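Local structure of digeranylgeranylglycerophospholipid reductase (Sulfolobus acidocaldarius, 3ATR) at residues A[38-43]-A[115-120]; A[48-53]-A[94-99]; A[21-26]-A[60-65]. The protein reduces the double bonds of geranylgeranyl chains in archaeal membrane lipid precursors, using one bound FAD per subunit to yield saturated phytanyl lipids. All coordinates share one frame; numbering follows the deposited sequence. Where two conformers were deposited one is given.

Contact 1 (A[38-43]-A[115-120]). With FDA (dihydroflavine-adenine dinucleotide), chain B.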
loop_
_atom_site.group_PDB
_atom_site.type_symbol
_atom_site.label_atom_id
_atom_site.label_comp_id
_atom_site.label_asym_id
_atom_site.label_seq_id
_atom_site.Cartn_x
_atom_site.Cartn_y
_atom_site.Cartn_z
ATOM N N LYS A 38 10.143 -11.164 13.269
ATOM C CA LYS A 38 9.596 -12.502 13.019
ATOM C C LYS A 38 10.704 -13.512 12.813
ATOM O O LYS A 38 11.780 -13.128 12.348
ATOM C CB LYS A 38 8.676 -12.497 11.791
ATOM C CG LYS A 38 7.365 -11.715 12.027
ATOM C CD LYS A 38 6.541 -11.653 10.763
ATOM C CE LYS A 38 5.263 -10.888 10.981
ATOM N NZ LYS A 38 4.445 -10.774 9.733
ATOM N N PRO A 39 10.443 -14.814 13.138
ATOM C CA PRO A 39 11.379 -15.835 12.690
ATOM C C PRO A 39 11.343 -15.949 11.167
ATOM O O PRO A 39 10.274 -15.705 10.561
ATOM C CB PRO A 39 10.822 -17.135 13.335
ATOM C CG PRO A 39 9.329 -16.898 13.328
ATOM C CD PRO A 39 9.169 -15.404 13.625
ATOM N N TRP A 40 12.490 -16.293 10.575
ATOM C CA TRP A 40 12.659 -16.439 9.122
ATOM C C TRP A 40 11.438 -17.035 8.392
ATOM O O TRP A 40 10.939 -16.458 7.430
ATOM C CB TRP A 40 13.923 -17.280 8.822
ATOM C CG TRP A 40 15.139 -16.496 8.363
ATOM C CD1 TRP A 40 16.236 -16.147 9.110
ATOM C CD2 TRP A 40 15.383 -15.996 7.041
ATOM N NE1 TRP A 40 17.137 -15.460 8.333
ATOM C CE2 TRP A 40 16.642 -15.355 7.061
ATOM C CE3 TRP A 40 14.662 -16.034 5.843
ATOM C CZ2 TRP A 40 17.190 -14.747 5.930
ATOM C CZ3 TRP A 40 15.211 -15.437 4.711
ATOM C CH2 TRP A 40 16.460 -14.795 4.768
ATOM N N ASN A 41 10.956 -18.182 8.871
ATOM C CA ASN A 41 9.885 -18.933 8.202
ATOM C C ASN A 41 8.537 -18.209 8.210
ATOM O O ASN A 41 7.645 -18.614 7.471
ATOM C CB ASN A 41 9.712 -20.320 8.874
ATOM C CG ASN A 41 8.858 -20.225 10.151
ATOM O OD1 ASN A 41 9.302 -19.686 11.158
ATOM N ND2 ASN A 41 7.602 -20.698 10.085
ATOM N N ARG A 42 8.373 -17.195 9.065
ATOM C CA ARG A 42 7.169 -16.366 9.065
ATOM C C ARG A 42 7.276 -14.992 8.405
ATOM O O ARG A 42 6.249 -14.295 8.260
ATOM C CB ARG A 42 6.632 -16.161 10.487
ATOM C CG ARG A 42 6.190 -17.478 11.221
ATOM C CD ARG A 42 5.522 -17.081 12.552
ATOM N NE ARG A 42 4.647 -15.977 12.225
ATOM C CZ ARG A 42 4.479 -14.868 12.936
ATOM N NH1 ARG A 42 5.026 -14.743 14.138
ATOM N NH2 ARG A 42 3.697 -13.912 12.434
ATOM N N ILE A 43 8.482 -14.563 8.009
ATOM C CA ILE A 43 8.570 -13.205 7.447
ATOM C C ILE A 43 7.734 -13.142 6.180
ATOM O O ILE A 43 7.818 -14.060 5.326
ATOM C CB ILE A 43 10.027 -12.799 7.155
ATOM C CG1 ILE A 43 10.785 -12.748 8.485
ATOM C CG2 ILE A 43 10.034 -11.454 6.419
ATOM C CD1 ILE A 43 12.299 -12.577 8.364
ATOM N N VAL A 115 23.843 -8.953 1.938
ATOM C CA VAL A 115 23.067 -8.339 3.028
ATOM C C VAL A 115 23.038 -9.226 4.272
ATOM O O VAL A 115 22.775 -10.414 4.163
ATOM C CB VAL A 115 21.628 -7.935 2.569
ATOM C CG1 VAL A 115 20.859 -7.292 3.709
ATOM C CG2 VAL A 115 21.732 -6.934 1.369
ATOM N N GLU A 116 23.391 -8.663 5.426
ATOM C CA GLU A 116 23.265 -9.418 6.669
ATOM C C GLU A 116 21.788 -9.342 7.140
ATOM O O GLU A 116 21.172 -8.264 7.136
ATOM C CB GLU A 116 24.212 -8.858 7.716
ATOM C CG GLU A 116 24.095 -9.569 9.045
ATOM C CD GLU A 116 25.381 -9.630 9.780
ATOM O OE1 GLU A 116 26.248 -8.736 9.537
ATOM O OE2 GLU A 116 25.508 -10.583 10.597
ATOM N N ILE A 117 21.209 -10.488 7.510
ATOM C CA ILE A 117 19.813 -10.510 7.942
ATOM C C ILE A 117 19.690 -11.178 9.295
ATOM O O ILE A 117 20.130 -12.342 9.453
ATOM C CB ILE A 117 18.922 -11.245 6.905
ATOM C CG1 ILE A 117 19.028 -10.543 5.524
ATOM C CG2 ILE A 117 17.493 -11.324 7.396
ATOM C CD1 ILE A 117 18.346 -11.272 4.386
ATOM N N TRP A 118 19.141 -10.453 10.277
ATOM C CA TRP A 118 18.829 -11.069 11.580
ATOM C C TRP A 118 17.326 -11.144 11.794
ATOM O O TRP A 118 16.678 -10.102 11.922
ATOM C CB TRP A 118 19.402 -10.258 12.751
ATOM C CG TRP A 118 20.886 -10.055 12.686
ATOM C CD1 TRP A 118 21.779 -10.744 11.927
ATOM C CD2 TRP A 118 21.642 -9.150 13.481
ATOM N NE1 TRP A 118 23.052 -10.298 12.171
ATOM C CE2 TRP A 118 22.993 -9.291 13.099
ATOM C CE3 TRP A 118 21.300 -8.186 14.442
ATOM C CZ2 TRP A 118 24.020 -8.537 13.680
ATOM C CZ3 TRP A 118 22.321 -7.417 15.011
ATOM C CH2 TRP A 118 23.661 -7.601 14.622
ATOM N N ASP A 119 16.811 -12.364 11.887
ATOM C CA ASP A 119 15.404 -12.574 12.253
ATOM C C ASP A 119 15.278 -12.573 13.781
ATOM O O ASP A 119 16.291 -12.440 14.486
ATOM C CB ASP A 119 14.885 -13.880 11.641
ATOM C CG ASP A 119 15.472 -15.143 12.286
ATOM O OD1 ASP A 119 16.585 -15.114 12.888
ATOM O OD2 ASP A 119 14.818 -16.201 12.140
ATOM N N LEU A 120 14.045 -12.707 14.283
ATOM C CA LEU A 120 13.736 -12.632 15.717
ATOM C C LEU A 120 14.430 -11.447 16.388
ATOM O O LEU A 120 14.884 -11.556 17.557
ATOM C CB LEU A 120 14.112 -13.942 16.440
ATOM C CG LEU A 120 13.200 -15.152 16.145
ATOM C CD1 LEU A 120 13.660 -16.384 16.966
ATOM C CD2 LEU A 120 11.758 -14.836 16.483
HETATM P PA FDA B . 4.782 -5.581 6.333
HETATM O O1A FDA B . 3.778 -5.362 7.430
HETATM O O2A FDA B . 4.553 -6.724 5.378
HETATM O O5B FDA B . 6.205 -5.916 6.942
HETATM C C5B FDA B . 6.714 -5.137 8.083
HETATM C C4B FDA B . 7.716 -6.006 8.837
HETATM O O4B FDA B . 8.323 -5.243 9.883
HETATM C C3B FDA B . 7.064 -7.219 9.503
HETATM O O3B FDA B . 7.616 -8.426 8.940
HETATM C C2B FDA B . 7.353 -7.023 10.984
HETATM O O2B FDA B . 7.704 -8.207 11.692
HETATM C C1B FDA B . 8.562 -6.104 11.007
HETATM N N9A FDA B . 8.645 -5.176 12.150
HETATM C C8A FDA B . 7.725 -4.246 12.529
HETATM N N7A FDA B . 8.256 -3.508 13.547
HETATM C C5A FDA B . 9.543 -3.953 13.731
HETATM C C6A FDA B . 10.563 -3.599 14.602
HETATM N N6A FDA B . 10.380 -2.605 15.526
HETATM N N1A FDA B . 11.742 -4.292 14.535
HETATM C C2A FDA B . 11.959 -5.300 13.637
HETATM N N3A FDA B . 10.958 -5.648 12.770
HETATM C C4A FDA B . 9.768 -4.998 12.842
HETATM N N1 FDA B . -1.740 -5.364 -0.985
HETATM C C2 FDA B . -1.604 -6.005 -2.153
HETATM O O2 FDA B . -0.657 -5.628 -2.867
HETATM N N3 FDA B . -2.463 -7.011 -2.553
HETATM C C4 FDA B . -3.487 -7.432 -1.784
HETATM O O4 FDA B . -4.242 -8.337 -2.160
HETATM C C4X FDA B . -3.731 -6.769 -0.503
HETATM N N5 FDA B . -4.768 -7.118 0.305
HETATM C C5X FDA B . -4.633 -6.808 1.627
HETATM C C6 FDA B . -5.498 -7.452 2.524
HETATM C C7 FDA B . -5.390 -7.204 3.903
HETATM C C7M FDA B . -6.302 -7.985 4.868
HETATM C C8 FDA B . -4.464 -6.286 4.336
HETATM C C8M FDA B . -4.291 -6.001 5.835
HETATM C C9 FDA B . -3.582 -5.594 3.449
HETATM C C9A FDA B . -3.667 -5.871 2.056
HETATM N N10 FDA B . -2.818 -5.184 1.114
HETATM C C10 FDA B . -2.739 -5.731 -0.144
HETATM C "C1'" FDA B . -1.674 -4.384 1.619
HETATM C "C2'" FDA B . -0.325 -5.135 1.719
HETATM O "O2'" FDA B . -0.487 -6.359 2.437
HETATM C "C3'" FDA B . 0.685 -4.248 2.454
HETATM O "O3'" FDA B . 0.542 -2.916 1.921
HETATM C "C4'" FDA B . 2.139 -4.665 2.274
HETATM O "O4'" FDA B . 2.272 -6.059 2.594
HETATM C "C5'" FDA B . 2.981 -3.854 3.274
HETATM O "O5'" FDA B . 4.362 -4.249 3.115
HETATM P P FDA B . 5.419 -3.709 4.178
HETATM O O1P FDA B . 6.751 -4.384 3.866
HETATM O O2P FDA B . 5.308 -2.207 4.184
HETATM O O3P FDA B . 4.845 -4.137 5.647
#
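Where W40 meets D119, a short carboxylate accepts the backbone N-H of the first residue in the 3-10 turn 40-42. D119 illustrates, from CB onward, how much a small side chain can touch. D119 CB lies 3.3 Å from O of K38 and faces CD1 of I43 more loosely. CG stands between the backbone N and the carbonyl carbon (chi1 71°), which brings the carboxylate across the start of the turn. There OD2 takes the N-H of W40 at 2.8 Å, on the lone pair turned away from OD1. In the conformer given, the same oxygen lies 3.3 Å from CD1 of W40, at the indole edge and near its plane, with OD1 3.9 Å from that CD1; OD2 also takes a salt bridge from R142.

One residue on, L120 N donates an almost straight bond of 3.0 Å to K38 O, reaching it from above the carbonyl plane, while L120 CD2 packs 3.9 Å from CD of P39. At the far end of this indole conformer, CZ2 of W40 rests 3.7 Å from CG2 of I117, on the edge strand of the Rossmann-type sheet. K38 itself runs extended past the adenosine ribose, CG 3.5 Å from O2B of the dinucleotide, to a salt bridge with D45. With two donors gripping OD2, D119 is probably held as the carboxylate, tying the loop beside the ribose to the sheet edge.

Contact 2 (A[48-53]-A[94-99]). With FDA (dihydroflavine-adenine dinucleotide), chain B; DD9 (nonane), chain C.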
loop_
_atom_site.group_PDB
_atom_site.type_symbol
_atom_site.label_atom_id
_atom_site.label_comp_id
_atom_site.label_asym_id
_atom_site.label_seq_id
_atom_site.Cartn_x
_atom_site.Cartn_y
_atom_site.Cartn_z
ATOM N N CYS A 48 -3.150 -10.543 4.162
ATOM C CA CYS A 48 -3.116 -9.844 2.904
ATOM C C CYS A 48 -3.978 -10.694 1.952
ATOM O O CYS A 48 -4.209 -11.871 2.219
ATOM C CB CYS A 48 -1.677 -9.810 2.354
ATOM S SG CYS A 48 -1.540 -8.746 0.831
ATOM N N GLY A 49 -4.501 -10.047 0.921
ATOM C CA GLY A 49 -5.210 -10.724 -0.153
ATOM C C GLY A 49 -4.225 -11.459 -1.049
ATOM O O GLY A 49 -4.621 -12.364 -1.786
ATOM N N ASP A 50 -2.945 -11.051 -0.999
ATOM C CA ASP A 50 -1.852 -11.727 -1.730
ATOM C C ASP A 50 -1.855 -11.523 -3.247
ATOM O O ASP A 50 -1.120 -12.207 -3.930
ATOM C CB ASP A 50 -1.734 -13.212 -1.434
ATOM C CG ASP A 50 -1.461 -13.510 0.053
ATOM O OD1 ASP A 50 -0.871 -12.697 0.762
ATOM O OD2 ASP A 50 -1.853 -14.584 0.481
ATOM N N ALA A 51 -2.572 -10.519 -3.729
ATOM C CA ALA A 51 -2.666 -10.238 -5.172
ATOM C C ALA A 51 -1.800 -9.063 -5.583
ATOM O O ALA A 51 -1.936 -7.955 -5.029
ATOM C CB ALA A 51 -4.098 -9.970 -5.560
ATOM N N VAL A 52 -0.953 -9.291 -6.583
ATOM C CA VAL A 52 -0.028 -8.250 -7.041
ATOM C C VAL A 52 0.029 -8.288 -8.566
ATOM O O VAL A 52 0.228 -9.338 -9.157
ATOM C CB VAL A 52 1.408 -8.409 -6.445
ATOM C CG1 VAL A 52 2.305 -7.175 -6.836
ATOM C CG2 VAL A 52 1.376 -8.562 -4.929
ATOM N N SER A 53 -0.064 -7.132 -9.203
ATOM C CA SER A 53 -0.021 -7.121 -10.668
ATOM C C SER A 53 1.346 -7.494 -11.204
ATOM O O SER A 53 2.373 -7.194 -10.602
ATOM C CB SER A 53 -0.414 -5.727 -11.239
ATOM O OG SER A 53 0.681 -4.859 -11.099
ATOM N N GLY A 94 -1.603 -10.848 -13.403
ATOM C CA GLY A 94 -1.105 -10.685 -12.045
ATOM C C GLY A 94 -0.862 -12.017 -11.406
ATOM O O GLY A 94 -0.986 -13.074 -12.042
ATOM N N PHE A 95 -0.513 -11.963 -10.130
ATOM C CA PHE A 95 -0.135 -13.158 -9.426
ATOM C C PHE A 95 -0.879 -13.184 -8.100
ATOM O O PHE A 95 -0.938 -12.180 -7.416
ATOM C CB PHE A 95 1.367 -13.123 -9.146
ATOM C CG PHE A 95 2.202 -12.919 -10.377
ATOM C CD1 PHE A 95 2.301 -13.941 -11.333
ATOM C CD2 PHE A 95 2.885 -11.719 -10.591
ATOM C CE1 PHE A 95 3.099 -13.788 -12.475
ATOM C CE2 PHE A 95 3.663 -11.535 -11.737
ATOM C CZ PHE A 95 3.770 -12.548 -12.682
ATOM N N GLU A 96 -1.419 -14.348 -7.771
ATOM C CA GLU A 96 -1.775 -14.719 -6.377
ATOM C C GLU A 96 -0.618 -15.491 -5.740
ATOM O O GLU A 96 -0.259 -16.624 -6.151
ATOM C CB GLU A 96 -3.070 -15.530 -6.336
ATOM C CG GLU A 96 -4.253 -14.739 -5.927
ATOM C CD GLU A 96 -4.148 -14.244 -4.491
ATOM O OE1 GLU A 96 -4.687 -13.169 -4.197
ATOM O OE2 GLU A 96 -3.525 -14.934 -3.663
ATOM N N LEU A 97 0.012 -14.839 -4.771
ATOM C CA LEU A 97 1.284 -15.262 -4.214
ATOM C C LEU A 97 1.137 -16.094 -2.980
ATOM O O LEU A 97 0.149 -15.957 -2.239
ATOM C CB LEU A 97 2.086 -14.016 -3.780
ATOM C CG LEU A 97 2.480 -13.057 -4.906
ATOM C CD1 LEU A 97 3.312 -11.976 -4.353
ATOM C CD2 LEU A 97 3.303 -13.826 -5.848
ATOM N N ASN A 98 2.127 -16.962 -2.746
ATOM C CA ASN A 98 2.418 -17.417 -1.401
ATOM C C ASN A 98 3.369 -16.329 -0.897
ATOM O O ASN A 98 4.572 -16.329 -1.227
ATOM C CB ASN A 98 3.080 -18.819 -1.389
ATOM C CG ASN A 98 3.332 -19.334 0.033
ATOM O OD1 ASN A 98 3.802 -18.582 0.894
ATOM N ND2 ASN A 98 3.032 -20.603 0.285
ATOM N N ALA A 99 2.818 -15.361 -0.176
ATOM C CA ALA A 99 3.581 -14.120 0.110
ATOM C C ALA A 99 4.851 -14.412 0.954
ATOM O O ALA A 99 5.944 -13.923 0.624
ATOM C CB ALA A 99 2.671 -13.043 0.774
HETATM P PA FDA B . 4.782 -5.581 6.333
HETATM O O1A FDA B . 3.778 -5.362 7.430
HETATM O O2A FDA B . 4.553 -6.724 5.378
HETATM O O5B FDA B . 6.205 -5.916 6.942
HETATM C C5B FDA B . 6.714 -5.137 8.083
HETATM C C4B FDA B . 7.716 -6.006 8.837
HETATM O O4B FDA B . 8.323 -5.243 9.883
HETATM C C3B FDA B . 7.064 -7.219 9.503
HETATM O O3B FDA B . 7.616 -8.426 8.940
HETATM C C2B FDA B . 7.353 -7.023 10.984
HETATM O O2B FDA B . 7.704 -8.207 11.692
HETATM C C1B FDA B . 8.562 -6.104 11.007
HETATM N N9A FDA B . 8.645 -5.176 12.150
HETATM C C8A FDA B . 7.725 -4.246 12.529
HETATM N N7A FDA B . 8.256 -3.508 13.547
HETATM C C5A FDA B . 9.543 -3.953 13.731
HETATM C C6A FDA B . 10.563 -3.599 14.602
HETATM N N6A FDA B . 10.380 -2.605 15.526
HETATM N N1A FDA B . 11.742 -4.292 14.535
HETATM C C2A FDA B . 11.959 -5.300 13.637
HETATM N N3A FDA B . 10.958 -5.648 12.770
HETATM C C4A FDA B . 9.768 -4.998 12.842
HETATM N N1 FDA B . -1.740 -5.364 -0.985
HETATM C C2 FDA B . -1.604 -6.005 -2.153
HETATM O O2 FDA B . -0.657 -5.628 -2.867
HETATM N N3 FDA B . -2.463 -7.011 -2.553
HETATM C C4 FDA B . -3.487 -7.432 -1.784
HETATM O O4 FDA B . -4.242 -8.337 -2.160
HETATM C C4X FDA B . -3.731 -6.769 -0.503
HETATM N N5 FDA B . -4.768 -7.118 0.305
HETATM C C5X FDA B . -4.633 -6.808 1.627
HETATM C C6 FDA B . -5.498 -7.452 2.524
HETATM C C7 FDA B . -5.390 -7.204 3.903
HETATM C C7M FDA B . -6.302 -7.985 4.868
HETATM C C8 FDA B . -4.464 -6.286 4.336
HETATM C C8M FDA B . -4.291 -6.001 5.835
HETATM C C9 FDA B . -3.582 -5.594 3.449
HETATM C C9A FDA B . -3.667 -5.871 2.056
HETATM N N10 FDA B . -2.818 -5.184 1.114
HETATM C C10 FDA B . -2.739 -5.731 -0.144
HETATM C "C1'" FDA B . -1.674 -4.384 1.619
HETATM C "C2'" FDA B . -0.325 -5.135 1.719
HETATM O "O2'" FDA B . -0.487 -6.359 2.437
HETATM C "C3'" FDA B . 0.685 -4.248 2.454
HETATM O "O3'" FDA B . 0.542 -2.916 1.921
HETATM C "C4'" FDA B . 2.139 -4.665 2.274
HETATM O "O4'" FDA B . 2.272 -6.059 2.594
HETATM C "C5'" FDA B . 2.981 -3.854 3.274
HETATM O "O5'" FDA B . 4.362 -4.249 3.115
HETATM P P FDA B . 5.419 -3.709 4.178
HETATM O O1P FDA B . 6.751 -4.384 3.866
HETATM O O2P FDA B . 5.308 -2.207 4.184
HETATM O O3P FDA B . 4.845 -4.137 5.647
HETATM C C1 DD9 C . -4.245 -8.436 -11.918
HETATM C C2 DD9 C . -3.927 -8.454 -10.429
HETATM C C3 DD9 C . -3.959 -7.027 -9.924
HETATM C C4 DD9 C . -3.592 -6.986 -8.448
HETATM C C5 DD9 C . -4.844 -6.789 -7.608
HETATM C C6 DD9 C . -4.512 -5.811 -6.479
HETATM C C7 DD9 C . -5.711 -5.379 -5.641
HETATM C C8 DD9 C . -5.455 -5.973 -4.256
HETATM C C9 DD9 C . -5.858 -5.188 -3.030
HETATM O O HOH W 1 0.413 -15.875 1.360
#
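E96 reaches across to G49, just after C48, whose sulfur, with SG anti to its backbone N (chi1 -173°), comes 3.2 Å from C4X of the dinucleotide and receives the backbone N-H of D50. The carbonyl oxygen of G49 lies only 2.5 Å from OE1 of E96, consistent with E96 carrying a proton that it donates to G49 O. The E96 chain arrives there by bending at chi2 (-65°).

D50 points its CB at E96 OE2, 3.3 Å away. K222 makes salt bridges with both D50 OD2 and E96 OE2, and any repulsion between the two acids is probably small if E96 does hold its proton; a water also links D50 OD2 to A99 N. From D50 O, which accepts L97 N, the chain enters an antiparallel pairing in which 51-53 is the edge strand of the large mixed sheet and 87-97 its neighbour.

A51 faces E96 in a non-hydrogen-bonded pair, and its backbone reads the flavin pyrimidine: its N donates to O4, and its O accepts N3 in a nearly straight bond of 2.7 Å. V52 and F95 then form a hydrogen-bonded pair, with V52 N to F95 O at 3.0 Å and F95 N to V52 O at 2.9 Å. On their face, V52 CG2 packs 4.0 Å from L97 CD1. S53, the N-cap of helix 54-59, closes to 4.0 Å between its CA and that of G94, beside the bound nonane, and its OG accepts the backbone N of H56.

Contact 3 (A[21-26]-A[60-65])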
loop_
_atom_site.group_PDB
_atom_site.type_symbol
_atom_site.label_atom_id
_atom_site.label_comp_id
_atom_site.label_asym_id
_atom_site.label_seq_id
_atom_site.Cartn_x
_atom_site.Cartn_y
_atom_site.Cartn_z
ATOM N N ALA A 21 14.022 -3.096 -0.506
ATOM C CA ALA A 21 15.120 -2.172 -0.299
ATOM C C ALA A 21 16.460 -2.946 -0.198
ATOM O O ALA A 21 17.493 -2.525 -0.784
ATOM C CB ALA A 21 14.876 -1.289 0.962
ATOM N N ALA A 22 16.455 -4.055 0.529
ATOM C CA ALA A 22 17.697 -4.823 0.729
ATOM C C ALA A 22 18.183 -5.386 -0.614
ATOM O O ALA A 22 19.389 -5.357 -0.937
ATOM C CB ALA A 22 17.428 -6.010 1.722
ATOM N N TYR A 23 17.245 -5.968 -1.355
ATOM C CA TYR A 23 17.577 -6.541 -2.643
ATOM C C TYR A 23 18.192 -5.460 -3.563
ATOM O O TYR A 23 19.225 -5.658 -4.233
ATOM C CB TYR A 23 16.300 -7.078 -3.218
ATOM C CG TYR A 23 16.439 -7.782 -4.549
ATOM C CD1 TYR A 23 16.740 -9.128 -4.613
ATOM C CD2 TYR A 23 16.230 -7.090 -5.744
ATOM C CE1 TYR A 23 16.837 -9.786 -5.881
ATOM C CE2 TYR A 23 16.315 -7.725 -6.986
ATOM C CZ TYR A 23 16.624 -9.055 -7.052
ATOM O OH TYR A 23 16.705 -9.662 -8.305
ATOM N N GLN A 24 17.513 -4.330 -3.636
ATOM C CA GLN A 24 17.940 -3.249 -4.515
ATOM C C GLN A 24 19.252 -2.579 -4.106
ATOM O O GLN A 24 19.976 -2.082 -4.987
ATOM C CB GLN A 24 16.869 -2.194 -4.658
ATOM C CG GLN A 24 15.551 -2.745 -5.260
ATOM C CD GLN A 24 15.626 -2.970 -6.722
ATOM O OE1 GLN A 24 16.691 -2.812 -7.350
ATOM N NE2 GLN A 24 14.484 -3.329 -7.315
ATOM N N LEU A 25 19.532 -2.527 -2.801
ATOM C CA LEU A 25 20.780 -1.926 -2.286
ATOM C C LEU A 25 21.991 -2.864 -2.371
ATOM O O LEU A 25 23.104 -2.425 -2.218
ATOM C CB LEU A 25 20.576 -1.540 -0.807
ATOM C CG LEU A 25 19.999 -0.162 -0.497
ATOM C CD1 LEU A 25 19.559 -0.045 0.950
ATOM C CD2 LEU A 25 21.022 0.936 -0.794
ATOM N N SER A 26 21.746 -4.167 -2.549
ATOM C CA SER A 26 22.776 -5.180 -2.460
ATOM C C SER A 26 23.761 -5.077 -3.616
ATOM O O SER A 26 23.438 -4.583 -4.715
ATOM C CB SER A 26 22.162 -6.607 -2.368
ATOM O OG SER A 26 21.513 -6.999 -3.561
ATOM N N LEU A 60 9.766 -2.439 -12.284
ATOM C CA LEU A 60 11.054 -2.464 -11.548
ATOM C C LEU A 60 12.010 -3.510 -12.077
ATOM O O LEU A 60 13.120 -3.676 -11.524
ATOM C CB LEU A 60 10.849 -2.744 -10.031
ATOM C CG LEU A 60 9.907 -1.782 -9.356
ATOM C CD1 LEU A 60 9.609 -2.245 -7.926
ATOM C CD2 LEU A 60 10.437 -0.317 -9.421
ATOM N N GLY A 61 11.577 -4.216 -13.124
ATOM C CA GLY A 61 12.259 -5.443 -13.600
ATOM C C GLY A 61 12.530 -6.370 -12.398
ATOM O O GLY A 61 13.613 -6.953 -12.316
ATOM N N MET A 62 11.556 -6.514 -11.482
ATOM C CA MET A 62 11.701 -7.407 -10.297
ATOM C C MET A 62 11.378 -8.843 -10.757
ATOM O O MET A 62 10.546 -9.022 -11.678
ATOM C CB MET A 62 10.762 -7.003 -9.152
ATOM C CG MET A 62 11.188 -7.469 -7.746
ATOM S SD MET A 62 12.358 -6.317 -6.997
ATOM C CE MET A 62 12.541 -6.965 -5.339
ATOM N N PRO A 63 12.039 -9.864 -10.144
ATOM C CA PRO A 63 11.809 -11.240 -10.628
ATOM C C PRO A 63 10.353 -11.625 -10.360
ATOM O O PRO A 63 9.812 -11.211 -9.325
ATOM C CB PRO A 63 12.725 -12.089 -9.723
ATOM C CG PRO A 63 12.934 -11.231 -8.452
ATOM C CD PRO A 63 13.005 -9.832 -9.030
ATOM N N TYR A 64 9.740 -12.373 -11.281
ATOM C CA TYR A 64 8.400 -12.930 -11.094
ATOM C C TYR A 64 8.443 -14.037 -10.032
ATOM O O TYR A 64 9.422 -14.789 -9.937
ATOM C CB TYR A 64 7.819 -13.540 -12.403
ATOM C CG TYR A 64 7.641 -12.581 -13.572
ATOM C CD1 TYR A 64 7.480 -11.210 -13.360
ATOM C CD2 TYR A 64 7.592 -13.053 -14.887
ATOM C CE1 TYR A 64 7.318 -10.318 -14.423
ATOM C CE2 TYR A 64 7.443 -12.166 -15.973
ATOM C CZ TYR A 64 7.318 -10.797 -15.720
ATOM O OH TYR A 64 7.136 -9.892 -16.740
ATOM N N PRO A 65 7.359 -14.159 -9.256
ATOM C CA PRO A 65 7.163 -15.345 -8.439
ATOM C C PRO A 65 7.085 -16.575 -9.337
ATOM O O PRO A 65 6.530 -16.495 -10.448
ATOM C CB PRO A 65 5.794 -15.114 -7.782
ATOM C CG PRO A 65 5.193 -13.919 -8.483
ATOM C CD PRO A 65 6.284 -13.159 -9.110
#
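Helix 16-25 and the irregular chain 60-65 keep their backbones well apart, the nearest CA atoms, of Q24 and M62, being 9.5 Å from each other, and no hydrogen bond joins the two segments. The helix is the one that follows the first strand of the Rossmann-type dinucleotide fold, and the chain facing it leaves helix 54-59 through a Schellman motif at G61. Side chains alone therefore bridge the interval, in a Met-aromatic contact with a proline beside it.

Y23 extends from the helix with CG anti to the backbone N (chi1 -177°), which carries the ring out toward M62 and P63. M62 comes the other way and slides past it; a bend at chi2 (85°) turns its thioether to the ring, which it approaches obliquely. CE is 3.7 Å from Y23 CD2, and SD is 4.8 Å from the centroid of the Y23 ring. Farther out, the phenol reaches the proline ring, with Y23 OH 3.8 Å from P63 CD. R113 makes a cation-pi contact with the same tyrosine, and V106 and E109 of helix 99-112 also pack on it; the same helix packs on the other partners too, Y102 on M62 and R105 on P63. The aromatic ring thus occupies a place where three parts of the fold converge.

Next in sequence, Q24 crosses the methionine obliquely. The contact between them is made by the amide nitrogen, NE2 of Q24 standing 3.7 Å from SD of M62.

How the contacts relate
Burial and chemistry change together across the three contacts. Contact 2 is wholly buried and joins strands by backbone pairing, with acids close to the flavin; contact 1 is partly buried and relies on a carboxylate and a turn near the adenosine ribose; contact 3 lies at the surface and uses mainly apolar and sulfur packing, with no hydrogen bond between its segments. Contacts 1 and 2 share the dinucleotide without touching, their centres about 21 Å apart. Helix 99-112 packs on both contact 1 (W40, I43, I117) and contact 3 (Y23, M62, P63). Contact 3 touches both others: V115 on A22 and S26, F95 on Y64 and P65. Along the chain it crosses each, whereas contact 2 nests within contact 1.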